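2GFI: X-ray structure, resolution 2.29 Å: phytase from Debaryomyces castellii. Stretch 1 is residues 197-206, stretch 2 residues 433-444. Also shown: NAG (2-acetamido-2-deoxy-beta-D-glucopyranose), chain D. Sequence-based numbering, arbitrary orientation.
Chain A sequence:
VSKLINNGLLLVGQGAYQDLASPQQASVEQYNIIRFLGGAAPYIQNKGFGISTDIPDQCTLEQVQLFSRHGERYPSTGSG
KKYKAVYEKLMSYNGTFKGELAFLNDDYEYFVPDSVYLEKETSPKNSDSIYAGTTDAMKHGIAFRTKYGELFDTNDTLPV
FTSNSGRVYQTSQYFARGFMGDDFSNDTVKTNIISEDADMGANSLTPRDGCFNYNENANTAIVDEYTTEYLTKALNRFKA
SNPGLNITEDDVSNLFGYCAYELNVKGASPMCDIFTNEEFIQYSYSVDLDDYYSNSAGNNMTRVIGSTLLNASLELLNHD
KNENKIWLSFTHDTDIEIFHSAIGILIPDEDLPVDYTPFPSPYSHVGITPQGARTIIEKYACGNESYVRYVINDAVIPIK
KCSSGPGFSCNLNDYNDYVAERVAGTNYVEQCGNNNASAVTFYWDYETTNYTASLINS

Stretch 1 197-206: DADMGANSLT
Stretch 2 433-444: GNNNASAVTFYW

Residues 197-206 and 433-444 of this phytase are far apart in sequence but pack side by side, burying 581 Å² in total. Both are mostly loop. They run in the same direction: CA atoms pair as Gly-201 with Ala-437 (5.0 Å), Ala-202 with Ala-439 (4.9 Å) and Asn-203 with Val-440 (4.1 Å).

The backbone of the first stretch is tightly folded. A 3-10 segment spans 198-200, with Gly-201 N bonded to Ala-198 O at 3.1 Å. A type II' turn follows from Met-200 to Asn-203, closed by Asn-203 N to Met-200 O at 2.9 Å. Gly-201 takes phi/psi 50/-130, and this positive phi favours glycine. A CB there would also point toward the second stretch and lie 2.5 Å from Ala-437 O, a clash.

Four hydrogen bonds cross the contact. One joins backbone to backbone: Ala-202 N donates to Ala-437 O at 3.1 Å, nearly straight at 176°. At one end, Asn-434 ND2 donates to Ala-198 O at 3.1 Å. Asn-434 has chi1 t. Its OD1 accepts from Asn-436 N (3.0 Å) and Asn-436 ND2 (2.6 Å), so its amide serves both stretches. Further along, Asn-203 OD1 accepts from Thr-441 N and Phe-442 N, each at 2.9 Å. Its chi1 of -175° (t) and chi2 of 42° bring the amide to these two adjacent NH groups. Asn-203 is buried, and its ND2 is satisfied elsewhere in the structure.

One water adds a bridge. It donates to Asp-199 O and accepts from Ala-437 N, with its oxygen 2.8 Å from each of these atoms.

Small side chains allow close packing in the middle. Ala-202 CB points toward the second stretch and lies 3.5 Å from Ser-438 O. Ala-437 CB, also directed across, lies 3.5 Å from Asn-203 CB. Val-440 CG2 (chi1 t) comes within 3.1 Å of Ala-202 O.

Larger apolar groups meet beyond. Phe-442, buried, has chi1 64° (p) and chi2 76°. Leu-205 (m, t) places CD2 3.5 Å from Phe-442 CZ. Asn-203 OD1 and Ser-204 O lie at the ring edge, Ser-204 O being 3.5 Å from Phe-442 CE2. Leu-205 CD2 is also 3.7 Å from Tyr-443 OH.

Asn-436 is glycosylated: its ND2 is bonded to NAG C1 at 1.4 Å. Its chi1 is -65° (m), chi2 -86°. The sugar reaches the first stretch, with its O5 3.5 Å from Asp-199 CA.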

ATOM      1  N   ASP A 197      35.807 -22.566  14.109  1.00 33.59           N
ATOM      2  CA  ASP A 197      36.784 -23.648  14.059  1.00 35.12           C
ATOM      3  C   ASP A 197      36.110 -25.012  14.128  1.00 34.92           C
ATOM      4  O   ASP A 197      35.222 -25.264  14.959  1.00 34.28           O
ATOM      5  CB  ASP A 197      37.829 -23.510  15.178  1.00 36.22           C
ATOM      6  CG  ASP A 197      38.778 -22.333  14.964  1.00 39.52           C
ATOM      7  OD1 ASP A 197      38.790 -21.769  13.836  1.00 43.78           O
ATOM      8  OD2 ASP A 197      39.540 -21.886  15.864  1.00 42.97           O
ATOM      9  N   ALA A 198      36.540 -25.870  13.215  1.00 35.35           N
ATOM     10  CA  ALA A 198      36.155 -27.259  13.182  1.00 36.38           C
ATOM     11  C   ALA A 198      36.402 -27.990  14.508  1.00 37.11           C
ATOM     12  O   ALA A 198      35.702 -28.962  14.807  1.00 36.81           O
ATOM     13  CB  ALA A 198      36.872 -27.960  12.044  1.00 36.37           C
ATOM     14  N   ASP A 199      37.368 -27.531  15.314  1.00 38.08           N
ATOM     15  CA  ASP A 199      37.663 -28.228  16.588  1.00 39.18           C
ATOM     16  C   ASP A 199      36.565 -28.014  17.633  1.00 38.75           C
ATOM     17  O   ASP A 199      36.623 -28.567  18.740  1.00 38.98           O
ATOM     18  CB  ASP A 199      39.067 -27.890  17.146  1.00 40.01           C
ATOM     19  CG  ASP A 199      39.275 -26.396  17.399  1.00 42.38           C
ATOM     20  OD1 ASP A 199      38.293 -25.616  17.404  1.00 46.29           O
ATOM     21  OD2 ASP A 199      40.405 -25.903  17.619  1.00 46.12           O
ATOM     22  N   MET A 200      35.571 -27.193  17.282  1.00 38.07           N
ATOM     23  CA  MET A 200      34.455 -26.904  18.177  1.00 36.72           C
ATOM     24  C   MET A 200      33.480 -28.065  18.130  1.00 36.33           C
ATOM     25  O   MET A 200      32.641 -28.217  19.011  1.00 36.35           O
ATOM     26  CB  MET A 200      33.762 -25.598  17.775  1.00 36.85           C
ATOM     27  CG  MET A 200      34.576 -24.322  18.098  1.00 36.32           C
ATOM     28  SD  MET A 200      35.027 -24.177  19.853  1.00 35.47           S
ATOM     29  CE  MET A 200      33.554 -23.432  20.571  1.00 34.50           C
ATOM     30  N   GLY A 201      33.614 -28.904  17.104  1.00 35.87           N
ATOM     31  CA  GLY A 201      32.684 -29.990  16.868  1.00 35.81           C
ATOM     32  C   GLY A 201      31.250 -29.473  16.895  1.00 36.18           C
ATOM     33  O   GLY A 201      30.921 -28.448  16.256  1.00 36.00           O
ATOM     34  N   ALA A 202      30.424 -30.161  17.673  1.00 35.25           N
ATOM     35  CA  ALA A 202      29.023 -29.880  17.774  1.00 35.45           C
ATOM     36  C   ALA A 202      28.743 -28.713  18.717  1.00 35.73           C
ATOM     37  O   ALA A 202      27.613 -28.198  18.763  1.00 36.21           O
ATOM     38  CB  ALA A 202      28.276 -31.127  18.229  1.00 35.32           C
ATOM     39  N   ASN A 203      29.756 -28.285  19.465  1.00 35.24           N
ATOM     40  CA  ASN A 203      29.571 -27.180  20.394  1.00 34.51           C
ATOM     41  C   ASN A 203      29.834 -25.870  19.676  1.00 34.01           C
ATOM     42  O   ASN A 203      30.834 -25.198  19.908  1.00 33.94           O
ATOM     43  CB  ASN A 203      30.459 -27.310  21.619  1.00 34.47           C
ATOM     44  CG  ASN A 203      30.175 -26.232  22.615  1.00 34.14           C
ATOM     45  OD1 ASN A 203      29.007 -25.906  22.860  1.00 35.04           O
ATOM     46  ND2 ASN A 203      31.222 -25.629  23.161  1.00 32.21           N
ATOM     47  N   SER A 204      28.903 -25.526  18.798  1.00 33.48           N
ATOM     48  CA  SER A 204      29.169 -24.624  17.672  1.00 32.36           C
ATOM     49  C   SER A 204      27.841 -24.083  17.168  1.00 31.37           C
ATOM     50  O   SER A 204      26.827 -24.774  17.216  1.00 30.92           O
ATOM     51  CB  SER A 204      29.811 -25.424  16.549  1.00 31.90           C
ATOM     52  OG  SER A 204      30.190 -24.596  15.479  1.00 32.24           O
ATOM     53  N   LEU A 205      27.858 -22.843  16.702  1.00 30.76           N
ATOM     54  CA  LEU A 205      26.733 -22.295  15.933  1.00 29.73           C
ATOM     55  C   LEU A 205      26.912 -22.612  14.457  1.00 29.78           C
ATOM     56  O   LEU A 205      26.034 -22.357  13.649  1.00 30.44           O
ATOM     57  CB  LEU A 205      26.584 -20.792  16.181  1.00 28.75           C
ATOM     58  CG  LEU A 205      25.890 -20.456  17.493  1.00 26.46           C
ATOM     59  CD1 LEU A 205      25.997 -18.997  17.789  1.00 23.14           C
ATOM     60  CD2 LEU A 205      24.414 -20.976  17.548  1.00 22.64           C
ATOM     61  N   THR A 206      28.063 -23.184  14.123  1.00 29.83           N
ATOM     62  CA  THR A 206      28.360 -23.637  12.767  1.00 29.84           C
ATOM     63  C   THR A 206      28.858 -25.090  12.813  1.00 30.15           C
ATOM     64  O   THR A 206      29.975 -25.353  12.411  1.00 30.07           O
ATOM     65  CB  THR A 206      29.451 -22.730  12.096  1.00 29.75           C
ATOM     66  OG1 THR A 206      30.638 -22.693  12.914  1.00 29.40           O
ATOM     67  CG2 THR A 206      29.009 -21.272  12.025  1.00 27.65           C
ATOM     68  N   GLY A 433      32.772 -37.889  11.959  1.00 46.99           N
ATOM     69  CA  GLY A 433      34.191 -38.269  12.082  1.00 47.38           C
ATOM     70  C   GLY A 433      34.947 -37.231  12.882  1.00 48.14           C
ATOM     71  O   GLY A 433      36.083 -36.900  12.555  1.00 48.37           O
ATOM     72  N   ASN A 434      34.310 -36.697  13.919  1.00 48.80           N
ATOM     73  CA  ASN A 434      34.910 -35.642  14.721  1.00 49.96           C
ATOM     74  C   ASN A 434      34.699 -35.951  16.189  1.00 50.41           C
ATOM     75  O   ASN A 434      33.557 -36.054  16.652  1.00 50.81           O
ATOM     76  CB  ASN A 434      34.297 -34.276  14.357  1.00 50.56           C
ATOM     77  CG  ASN A 434      35.037 -33.086  14.996  1.00 50.83           C
ATOM     78  OD1 ASN A 434      35.719 -33.226  16.011  1.00 53.16           O
ATOM     79  ND2 ASN A 434      34.878 -31.913  14.413  1.00 49.28           N
ATOM     80  N   ASN A 435      35.811 -36.091  16.914  1.00 50.86           N
ATOM     81  CA  ASN A 435      35.819 -36.475  18.332  1.00 51.14           C
ATOM     82  C   ASN A 435      35.977 -35.352  19.343  1.00 50.33           C
ATOM     83  O   ASN A 435      36.218 -35.601  20.530  1.00 50.78           O
ATOM     84  CB  ASN A 435      36.898 -37.522  18.584  1.00 51.74           C
ATOM     85  CG  ASN A 435      36.339 -38.909  18.567  1.00 52.74           C
ATOM     86  OD1 ASN A 435      35.619 -39.318  19.503  1.00 55.47           O
ATOM     87  ND2 ASN A 435      36.628 -39.647  17.491  1.00 55.96           N
ATOM     88  N   ASN A 436      35.861 -34.118  18.873  1.00 49.27           N
ATOM     89  CA  ASN A 436      35.798 -32.966  19.757  1.00 48.33           C
ATOM     90  C   ASN A 436      34.397 -32.950  20.378  1.00 47.28           C
ATOM     91  O   ASN A 436      33.712 -33.991  20.357  1.00 46.95           O
ATOM     92  CB  ASN A 436      36.102 -31.710  18.957  1.00 48.65           C
ATOM     93  CG  ASN A 436      37.528 -31.691  18.427  1.00 49.90           C
ATOM     94  OD1 ASN A 436      38.442 -31.264  19.125  1.00 48.38           O
ATOM     95  ND2 ASN A 436      37.718 -32.148  17.181  1.00 52.98           N
ATOM     96  N   ALA A 437      33.944 -31.819  20.923  1.00 45.60           N
ATOM     97  CA  ALA A 437      32.586 -31.795  21.513  1.00 44.23           C
ATOM     98  C   ALA A 437      31.511 -32.551  20.688  1.00 43.46           C
ATOM     99  O   ALA A 437      31.451 -32.477  19.436  1.00 42.47           O
ATOM    100  CB  ALA A 437      32.146 -30.396  21.848  1.00 44.31           C
ATOM    101  N   SER A 438      30.696 -33.315  21.411  1.00 42.26           N
ATOM    102  CA  SER A 438      29.733 -34.204  20.785  1.00 41.62           C
ATOM    103  C   SER A 438      28.348 -33.568  20.791  1.00 40.61           C
ATOM    104  O   SER A 438      27.445 -34.008  20.078  1.00 40.47           O
ATOM    105  CB  SER A 438      29.687 -35.557  21.505  1.00 41.97           C
ATOM    106  OG  SER A 438      29.183 -35.395  22.816  1.00 42.03           O
ATOM    107  N   ALA A 439      28.200 -32.532  21.609  1.00 39.38           N
ATOM    108  CA  ALA A 439      26.928 -31.868  21.793  1.00 37.70           C
ATOM    109  C   ALA A 439      27.181 -30.396  22.075  1.00 36.53           C
ATOM    110  O   ALA A 439      28.315 -29.995  22.384  1.00 36.27           O
ATOM    111  CB  ALA A 439      26.144 -32.534  22.947  1.00 38.12           C
ATOM    112  N   VAL A 440      26.122 -29.589  21.924  1.00 35.32           N
ATOM    113  CA  VAL A 440      26.142 -28.186  22.315  1.00 33.25           C
ATOM    114  C   VAL A 440      26.103 -28.131  23.835  1.00 32.50           C
ATOM    115  O   VAL A 440      25.268 -28.797  24.479  1.00 32.12           O
ATOM    116  CB  VAL A 440      24.914 -27.383  21.729  1.00 33.15           C
ATOM    117  CG1 VAL A 440      24.718 -26.009  22.448  1.00 31.79           C
ATOM    118  CG2 VAL A 440      25.021 -27.222  20.222  1.00 32.07           C
ATOM    119  N   THR A 441      27.012 -27.334  24.386  1.00 31.55           N
ATOM    120  CA  THR A 441      26.999 -26.988  25.789  1.00 30.92           C
ATOM    121  C   THR A 441      27.063 -25.484  25.979  1.00 31.08           C
ATOM    122  O   THR A 441      26.857 -25.010  27.095  1.00 31.17           O
ATOM    123  CB  THR A 441      28.183 -27.677  26.572  1.00 30.87           C
ATOM    124  OG1 THR A 441      29.451 -27.232  26.062  1.00 28.45           O
ATOM    125  CG2 THR A 441      28.181 -29.225  26.356  1.00 31.83           C
ATOM    126  N   PHE A 442      27.360 -24.723  24.917  1.00 31.34           N
ATOM    127  CA  PHE A 442      27.622 -23.280  25.088  1.00 31.73           C
ATOM    128  C   PHE A 442      26.443 -22.507  25.707  1.00 32.35           C
ATOM    129  O   PHE A 442      26.668 -21.505  26.359  1.00 32.12           O
ATOM    130  CB  PHE A 442      28.195 -22.606  23.805  1.00 31.93           C
ATOM    131  CG  PHE A 442      27.249 -22.609  22.623  1.00 31.84           C
ATOM    132  CD1 PHE A 442      26.171 -21.726  22.570  1.00 31.05           C
ATOM    133  CD2 PHE A 442      27.422 -23.522  21.582  1.00 31.88           C
ATOM    134  CE1 PHE A 442      25.294 -21.742  21.493  1.00 30.44           C
ATOM    135  CE2 PHE A 442      26.536 -23.562  20.490  1.00 33.89           C
ATOM    136  CZ  PHE A 442      25.460 -22.655  20.456  1.00 31.89           C
ATOM    137  N   TYR A 443      25.194 -22.957  25.515  1.00 33.23           N
ATOM    138  CA  TYR A 443      24.049 -22.268  26.162  1.00 33.95           C
ATOM    139  C   TYR A 443      24.063 -22.410  27.695  1.00 35.16           C
ATOM    140  O   TYR A 443      23.462 -21.585  28.406  1.00 34.87           O
ATOM    141  CB  TYR A 443      22.663 -22.688  25.612  1.00 33.47           C
ATOM    142  CG  TYR A 443      22.428 -22.433  24.129  1.00 31.89           C
ATOM    143  CD1 TYR A 443      22.330 -21.137  23.629  1.00 30.43           C
ATOM    144  CD2 TYR A 443      22.290 -23.498  23.233  1.00 31.49           C
ATOM    145  CE1 TYR A 443      22.114 -20.905  22.281  1.00 29.69           C
ATOM    146  CE2 TYR A 443      22.084 -23.275  21.870  1.00 30.54           C
ATOM    147  CZ  TYR A 443      21.999 -21.976  21.409  1.00 30.97           C
ATOM    148  OH  TYR A 443      21.809 -21.736  20.076  1.00 30.83           O
ATOM    149  N   TRP A 444      24.748 -23.443  28.197  1.00 36.15           N
ATOM    150  CA  TRP A 444      24.800 -23.705  29.634  1.00 37.31           C
ATOM    151  C   TRP A 444      26.150 -23.414  30.309  1.00 38.11           C
ATOM    152  O   TRP A 444      26.204 -22.974  31.463  1.00 39.18           O
ATOM    153  CB  TRP A 444      24.344 -25.142  29.907  1.00 37.45           C
ATOM    154  CG  TRP A 444      22.987 -25.365  29.343  1.00 36.87           C
ATOM    155  CD1 TRP A 444      21.785 -25.037  29.922  1.00 36.14           C
ATOM    156  CD2 TRP A 444      22.679 -25.927  28.069  1.00 36.30           C
ATOM    157  NE1 TRP A 444      20.744 -25.377  29.082  1.00 35.92           N
ATOM    158  CE2 TRP A 444      21.264 -25.923  27.934  1.00 37.11           C
ATOM    159  CE3 TRP A 444      23.448 -26.443  27.023  1.00 34.85           C
ATOM    160  CZ2 TRP A 444      20.617 -26.403  26.791  1.00 35.53           C
ATOM    161  CZ3 TRP A 444      22.806 -26.912  25.901  1.00 36.91           C
ATOM    162  CH2 TRP A 444      21.397 -26.891  25.792  1.00 35.45           C
TER
HETATM  163  C1  NAG D 801      39.076 -31.953  16.717  1.00 58.23           C
HETATM  164  C2  NAG D 801      39.842 -33.288  16.616  1.00 61.33           C
HETATM  165  C3  NAG D 801      41.156 -33.222  15.824  1.00 62.00           C
HETATM  166  C4  NAG D 801      41.043 -32.301  14.597  1.00 61.57           C
HETATM  167  C5  NAG D 801      40.476 -30.958  15.086  1.00 59.91           C
HETATM  168  C6  NAG D 801      40.586 -29.800  14.082  1.00 60.29           C
HETATM  169  C7  NAG D 801      39.612 -34.926  18.389  1.00 61.63           C
HETATM  170  C8  NAG D 801      39.738 -35.243  19.853  1.00 65.62           C
HETATM  171  N2  NAG D 801      40.148 -33.785  17.946  1.00 63.36           N
HETATM  172  O3  NAG D 801      41.548 -34.538  15.467  1.00 63.43           O
HETATM  173  O4  NAG D 801      42.289 -32.137  13.939  1.00 61.55           O
HETATM  174  O5  NAG D 801      39.140 -31.195  15.513  1.00 58.59           O
HETATM  175  O6  NAG D 801      39.891 -30.070  12.884  1.00 56.83           O
HETATM  176  O7  NAG D 801      39.030 -35.702  17.640  1.00 65.10           O
HETATM  177  O   HOH W   1      35.021 -29.287  20.875  1.00 37.84           O